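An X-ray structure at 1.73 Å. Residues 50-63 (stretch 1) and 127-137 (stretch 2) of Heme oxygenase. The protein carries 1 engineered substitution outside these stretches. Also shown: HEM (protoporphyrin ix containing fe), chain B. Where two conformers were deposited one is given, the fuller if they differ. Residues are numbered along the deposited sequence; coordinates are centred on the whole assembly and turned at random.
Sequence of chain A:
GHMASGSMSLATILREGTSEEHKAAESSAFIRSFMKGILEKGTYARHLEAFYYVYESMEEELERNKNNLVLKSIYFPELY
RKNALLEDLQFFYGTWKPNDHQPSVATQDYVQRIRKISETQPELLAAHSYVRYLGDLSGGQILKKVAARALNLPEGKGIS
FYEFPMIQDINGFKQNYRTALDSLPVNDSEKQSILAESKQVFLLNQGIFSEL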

# COMPACT_ATOMS: atom_id res chain seq x y z
N ALA A 50 -2.65 11.20 0.68
CA ALA A 50 -3.62 10.14 0.97
C ALA A 50 -2.89 8.88 1.44
O ALA A 50 -3.29 8.29 2.43
N PHE A 51 -1.77 8.50 0.75
CA PHE A 51 -0.97 7.34 1.14
C PHE A 51 -0.30 7.56 2.49
O PHE A 51 -0.25 6.63 3.30
N TYR A 52 0.17 8.79 2.77
CA TYR A 52 0.74 9.05 4.09
C TYR A 52 -0.23 8.63 5.21
O TYR A 52 0.17 7.90 6.12
N TYR A 53 -1.48 9.11 5.17
CA TYR A 53 -2.46 8.81 6.22
C TYR A 53 -2.77 7.31 6.29
O TYR A 53 -2.90 6.73 7.37
N VAL A 54 -2.86 6.67 5.13
CA VAL A 54 -3.17 5.24 5.04
C VAL A 54 -2.07 4.41 5.69
O VAL A 54 -2.35 3.59 6.58
N TYR A 55 -0.82 4.60 5.24
CA TYR A 55 0.31 3.85 5.79
C TYR A 55 0.59 4.18 7.25
O TYR A 55 0.96 3.28 7.98
N GLU A 56 0.41 5.44 7.68
CA GLU A 56 0.58 5.82 9.10
C GLU A 56 -0.35 4.95 9.96
O GLU A 56 0.11 4.38 10.95
N SER A 57 -1.63 4.85 9.57
CA SER A 57 -2.64 4.05 10.28
C SER A 57 -2.32 2.55 10.19
O SER A 57 -2.29 1.87 11.22
N MET A 58 -2.06 2.04 8.96
CA MET A 58 -1.74 0.63 8.79
C MET A 58 -0.54 0.23 9.65
O MET A 58 -0.63 -0.81 10.33
N GLU A 59 0.53 1.06 9.70
CA GLU A 59 1.74 0.79 10.49
C GLU A 59 1.48 0.92 11.98
O GLU A 59 2.01 0.12 12.75
N GLU A 60 0.58 1.83 12.37
CA GLU A 60 0.20 1.92 13.78
C GLU A 60 -0.49 0.61 14.23
O GLU A 60 -0.15 0.04 15.27
N GLU A 61 -1.41 0.12 13.40
CA GLU A 61 -2.20 -1.08 13.66
C GLU A 61 -1.40 -2.38 13.51
O GLU A 61 -1.58 -3.29 14.32
N LEU A 62 -0.48 -2.47 12.54
CA LEU A 62 0.38 -3.66 12.40
C LEU A 62 1.35 -3.77 13.59
O LEU A 62 1.62 -4.88 14.06
N GLU A 63 1.84 -2.62 14.10
CA GLU A 63 2.73 -2.60 15.26
C GLU A 63 1.95 -3.01 16.50
O GLU A 63 2.44 -3.82 17.29
N ALA A 127 -4.73 -8.85 4.75
CA ALA A 127 -5.25 -8.37 3.46
C ALA A 127 -4.69 -7.00 3.09
O ALA A 127 -4.36 -6.76 1.94
N HIS A 128 -4.58 -6.12 4.08
CA HIS A 128 -4.04 -4.78 3.97
C HIS A 128 -2.55 -4.81 3.63
O HIS A 128 -2.12 -4.12 2.70
N SER A 129 -1.78 -5.65 4.35
CA SER A 129 -0.37 -5.92 4.09
C SER A 129 -0.21 -6.43 2.62
O SER A 129 0.56 -5.86 1.86
N TYR A 130 -0.97 -7.46 2.22
CA TYR A 130 -0.92 -8.01 0.85
C TYR A 130 -1.18 -6.95 -0.23
O TYR A 130 -0.34 -6.75 -1.12
N VAL A 131 -2.35 -6.31 -0.20
CA VAL A 131 -2.79 -5.38 -1.23
C VAL A 131 -1.82 -4.23 -1.37
O VAL A 131 -1.37 -3.97 -2.48
N ARG A 132 -1.49 -3.56 -0.27
CA ARG A 132 -0.53 -2.46 -0.33
C ARG A 132 0.96 -2.93 -0.42
O ARG A 132 1.59 -2.63 -1.42
N TYR A 133 1.52 -3.61 0.60
CA TYR A 133 2.97 -3.93 0.56
C TYR A 133 3.41 -4.86 -0.53
O TYR A 133 4.45 -4.60 -1.13
N LEU A 134 2.66 -5.96 -0.79
CA LEU A 134 3.16 -6.84 -1.86
C LEU A 134 3.08 -6.12 -3.22
O LEU A 134 3.99 -6.28 -4.03
N GLY A 135 2.08 -5.26 -3.40
CA GLY A 135 1.95 -4.43 -4.60
C GLY A 135 3.10 -3.45 -4.72
O GLY A 135 3.70 -3.31 -5.79
N ASP A 136 3.46 -2.80 -3.59
CA ASP A 136 4.57 -1.82 -3.53
C ASP A 136 5.90 -2.49 -3.87
O ASP A 136 6.67 -1.98 -4.68
N LEU A 137 6.15 -3.64 -3.27
CA LEU A 137 7.38 -4.36 -3.57
C LEU A 137 7.42 -4.83 -5.04
O LEU A 137 8.47 -4.73 -5.67

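The two helices run roughly antiparallel, their N-to-C directions 137° apart, and their axes come no closer than 11.3 Å. With the axes this far apart, the contact is made largely by side chains. Most of the residues that fill the gap are large: Phe-51, Tyr-55, Met-58, Glu-59 and Leu-62 from the first helix, Arg-132 and Tyr-133 from the second. The shorter Asp-136 reaches the contact through its carboxylate.

Tyr-133 is the central knob. Its CA-to-CB bond points sideways, but chi1 in the m well (-60°) swings the ring toward the first helix, where it sits among Tyr-55, Met-58, Glu-59 and Leu-62. Met-58 suits one face of this ring. Its CA-to-CB bond points toward the second helix, and t, t torsions extend the chain before chi3 turns to p; the terminal methyl CE then lies 3.9 Å from the centroid of the Tyr-133 ring, a CH-pi contact over the face. The same CE packs 3.9 Å from Arg-132 CB, while Met-58 SD rests 3.8 Å from His-128 CB. An unbranched, flexible thioether can follow such a bent path. This residue was deposited in two conformers, and the one described is given here. At the edge of the Tyr-133 ring, Leu-62 (m, t) brings CD1 to 3.6 Å from Tyr-133 CE2. Tyrosine suits this site because its ring offers apolar surface while its hydroxyl reaches a polar partner: Tyr-133 OH donates to Glu-59 OE2 at 2.7 Å. Glu-59 also starts sideways, and its m, t chain carries the carboxylate across to meet that hydroxyl.

A second polar cluster surrounds Tyr-55. Its CB is directed sideways too, and the m rotamer brings the ring end inward, with Tyr-55 CE1 3.6 Å from Tyr-133 CE1; the two ring planes lie at an oblique 41°. The hydroxyl works in both directions. Tyr-55 OH accepts from Arg-132 NE at 2.7 Å, with a weak second bond from Arg-132 NH2 at 3.2 Å, and donates to Asp-136 OD2 at 2.5 Å. Arg-132 is folded by three successive m torsions, a shape that keeps its guanidinium between the helices. One turn on, Asp-136 (m) completes the network with a salt bridge between Arg-132 NH2 and Asp-136 OD1 at 2.9 Å, so the buried charges compensate each other. Phe-51, also m, places its CZ 3.4 Å from Arg-132 NH1; this ring carbon meets the guanidinium from its face, and as an apolar group it makes no claim on the hydrogen bonds around the edge.

The second helix also borders the heme. Tyr-130, chi1 t, donates from OH to HEM O1A at 2.7 Å, and the methyl HEM CMA lies over one face of its ring. Gly-135 has no side chain, which lets its CA approach HEM C4A to 3.2 Å; a CB there would clash with HEM CHB. Its carbonyl O accepts a hydrogen bond of 2.7 Å from the O of water 1, and that same water oxygen binds HEM FE at 2.3 Å.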

# COMPACT_ATOMS: atom_id res chain seq x y z
CB ALA A 50 -4.47 9.84 -0.26
CB PHE A 51 0.07 6.99 0.07
CG PHE A 51 -0.46 6.18 -1.10
CD1 PHE A 51 -1.55 5.32 -0.94
CD2 PHE A 51 0.17 6.23 -2.34
CE1 PHE A 51 -2.02 4.56 -2.02
CE2 PHE A 51 -0.27 5.43 -3.39
CZ PHE A 51 -1.38 4.63 -3.24
CB TYR A 52 1.17 10.51 4.27
CG TYR A 52 1.56 10.75 5.72
CD1 TYR A 52 2.81 10.34 6.20
CD2 TYR A 52 0.64 11.24 6.64
CE1 TYR A 52 3.15 10.49 7.54
CE2 TYR A 52 0.97 11.40 7.99
CZ TYR A 52 2.23 11.01 8.44
OH TYR A 52 2.56 11.15 9.76
CB TYR A 53 -3.71 9.69 6.06
CG TYR A 53 -3.41 11.14 6.34
CD1 TYR A 53 -2.97 11.55 7.60
CD2 TYR A 53 -3.53 12.11 5.34
CE1 TYR A 53 -2.66 12.88 7.85
CE2 TYR A 53 -3.20 13.44 5.58
CZ TYR A 53 -2.80 13.83 6.85
OH TYR A 53 -2.50 15.14 7.16
CB VAL A 54 -3.43 4.84 3.56
CG1 VAL A 54 -3.43 3.32 3.37
CG2 VAL A 54 -4.73 5.47 3.05
CB TYR A 55 1.56 4.02 4.92
CG TYR A 55 1.48 3.26 3.61
CD1 TYR A 55 1.91 1.95 3.52
CD2 TYR A 55 0.98 3.87 2.46
CE1 TYR A 55 1.87 1.25 2.31
CE2 TYR A 55 0.95 3.18 1.24
CZ TYR A 55 1.39 1.87 1.18
OH TYR A 55 1.35 1.19 -0.00
CB GLU A 56 0.28 7.31 9.31
CG GLU A 56 0.18 7.71 10.78
CD GLU A 56 -0.15 9.17 10.97
OE1 GLU A 56 -1.21 9.63 10.48
OE2 GLU A 56 0.66 9.87 11.62
CB SER A 57 -4.03 4.31 9.72
OG SER A 57 -4.97 3.59 10.50
CB MET A 58 -1.56 0.28 7.31
CG MET A 58 -1.27 -1.18 7.08
SD MET A 58 -1.41 -1.67 5.35
CE MET A 58 -0.12 -0.77 4.64
CB GLU A 59 2.93 1.60 9.98
CG GLU A 59 3.21 1.12 8.55
CD GLU A 59 3.95 1.92 7.50
OE1 GLU A 59 4.62 2.92 7.84
OE2 GLU A 59 3.92 1.48 6.33
CB GLU A 60 -0.76 3.09 13.98
CG GLU A 60 -0.05 4.41 14.19
CD GLU A 60 -0.99 5.60 14.31
OE1 GLU A 60 -2.22 5.40 14.43
OE2 GLU A 60 -0.48 6.75 14.25
CB GLU A 61 -3.48 -1.07 12.80
CG GLU A 61 -4.40 0.13 13.06
CD GLU A 61 -4.60 0.54 14.51
OE1 GLU A 61 -4.74 -0.34 15.39
OE2 GLU A 61 -4.60 1.76 14.78
CB LEU A 62 1.14 -3.64 11.06
CG LEU A 62 0.29 -3.95 9.81
CD1 LEU A 62 1.08 -3.65 8.55
CD2 LEU A 62 -0.19 -5.45 9.80
CB GLU A 63 3.36 -1.21 15.43
CG GLU A 63 4.53 -0.96 14.50
CD GLU A 63 5.74 -1.79 14.84
OE1 GLU A 63 6.25 -1.64 15.97
OE2 GLU A 63 6.16 -2.63 14.00
CB ALA A 127 -6.76 -8.29 3.50
CB HIS A 128 -4.37 -4.03 5.26
CG HIS A 128 -5.82 -3.68 5.36
ND1 HIS A 128 -6.28 -2.41 5.06
CD2 HIS A 128 -6.89 -4.46 5.66
CE1 HIS A 128 -7.59 -2.44 5.24
NE2 HIS A 128 -8.01 -3.66 5.57
CB SER A 129 0.16 -6.96 5.07
OG SER A 129 1.43 -7.39 4.62
CB TYR A 130 -1.90 -9.21 0.68
CG TYR A 130 -2.08 -9.63 -0.77
CD1 TYR A 130 -1.14 -10.43 -1.42
CD2 TYR A 130 -3.19 -9.22 -1.51
CE1 TYR A 130 -1.29 -10.79 -2.76
CE2 TYR A 130 -3.33 -9.54 -2.86
CZ TYR A 130 -2.40 -10.37 -3.47
OH TYR A 130 -2.55 -10.69 -4.80
CB VAL A 131 -4.26 -4.90 -1.08
CG1 VAL A 131 -4.62 -3.91 -2.17
CG2 VAL A 131 -5.22 -6.09 -1.12
CB ARG A 132 -0.74 -1.44 0.83
CG ARG A 132 -1.98 -0.51 0.65
CD ARG A 132 -2.20 0.15 -0.74
NE ARG A 132 -0.98 0.69 -1.35
CZ ARG A 132 -0.86 1.19 -2.58
NH1 ARG A 132 -1.93 1.29 -3.37
NH2 ARG A 132 0.32 1.59 -3.03
CB TYR A 133 3.47 -4.47 1.89
CG TYR A 133 3.31 -3.54 3.06
CD1 TYR A 133 3.65 -2.19 2.97
CD2 TYR A 133 2.90 -4.03 4.30
CE1 TYR A 133 3.54 -1.34 4.08
CE2 TYR A 133 2.80 -3.20 5.41
CZ TYR A 133 3.12 -1.86 5.30
OH TYR A 133 2.99 -1.05 6.39
CB LEU A 134 2.51 -8.25 -1.86
CG LEU A 134 3.15 -9.26 -2.83
CD1 LEU A 134 4.67 -9.41 -2.63
CD2 LEU A 134 2.44 -10.60 -2.76
CB ASP A 136 4.70 -1.20 -2.14
CG ASP A 136 3.53 -0.39 -1.64
OD1 ASP A 136 2.76 0.13 -2.47
OD2 ASP A 136 3.40 -0.26 -0.41
CB LEU A 137 7.54 -5.55 -2.62
CG LEU A 137 8.96 -6.12 -2.52
CD1 LEU A 137 9.96 -5.07 -2.08
CD2 LEU A 137 8.98 -7.27 -1.57
CHA HEM B . 1.48 -6.86 -8.63
CHB HEM B . -1.40 -4.22 -5.95
CHC HEM B . -1.35 -0.88 -9.38
CHD HEM B . 2.15 -3.12 -11.50
C1A HEM B . 0.71 -6.42 -7.62
C2A HEM B . 0.36 -7.21 -6.48
C3A HEM B . -0.47 -6.47 -5.75
C4A HEM B . -0.62 -5.25 -6.39
CMA HEM B . -1.08 -6.83 -4.45
CAA HEM B . 0.84 -8.61 -6.15
CBA HEM B . 0.08 -9.71 -6.93
CGA HEM B . 0.48 -11.04 -6.44
O1A HEM B . -0.32 -11.77 -5.95
O2A HEM B . 1.65 -11.36 -6.56
C1B HEM B . -1.67 -3.06 -6.66
C2B HEM B . -2.64 -2.05 -6.24
C3B HEM B . -2.61 -1.13 -7.22
C4B HEM B . -1.64 -1.58 -8.23
CMB HEM B . -3.45 -2.01 -4.99
CAB HEM B . -3.33 0.07 -7.36
CBB HEM B . -4.30 0.18 -6.61
C1C HEM B . -0.30 -1.08 -10.20
C2C HEM B . 0.25 -0.13 -11.11
C3C HEM B . 1.27 -0.79 -11.70
C4C HEM B . 1.34 -2.11 -11.13
CMC HEM B . -0.21 1.31 -11.34
CAC HEM B . 2.11 -0.22 -12.73
CBC HEM B . 3.25 -0.72 -12.97
C1D HEM B . 2.18 -4.39 -10.95
C2D HEM B . 3.06 -5.47 -11.46
C3D HEM B . 2.89 -6.48 -10.64
C4D HEM B . 1.90 -6.04 -9.65
CMD HEM B . 3.99 -5.40 -12.61
CAD HEM B . 3.55 -7.83 -10.77
CBD HEM B . 4.97 -7.85 -10.36
CGD HEM B . 5.60 -9.20 -10.48
O1D HEM B . 4.94 -10.17 -10.57
O2D HEM B . 6.79 -9.26 -10.45
NA HEM B . 0.05 -5.26 -7.51
NB HEM B . -1.21 -2.70 -7.81
NC HEM B . 0.37 -2.20 -10.27
ND HEM B . 1.54 -4.79 -9.88
FE HEM B . 0.20 -3.78 -8.90
O HOH W 1 1.88 -2.73 -7.76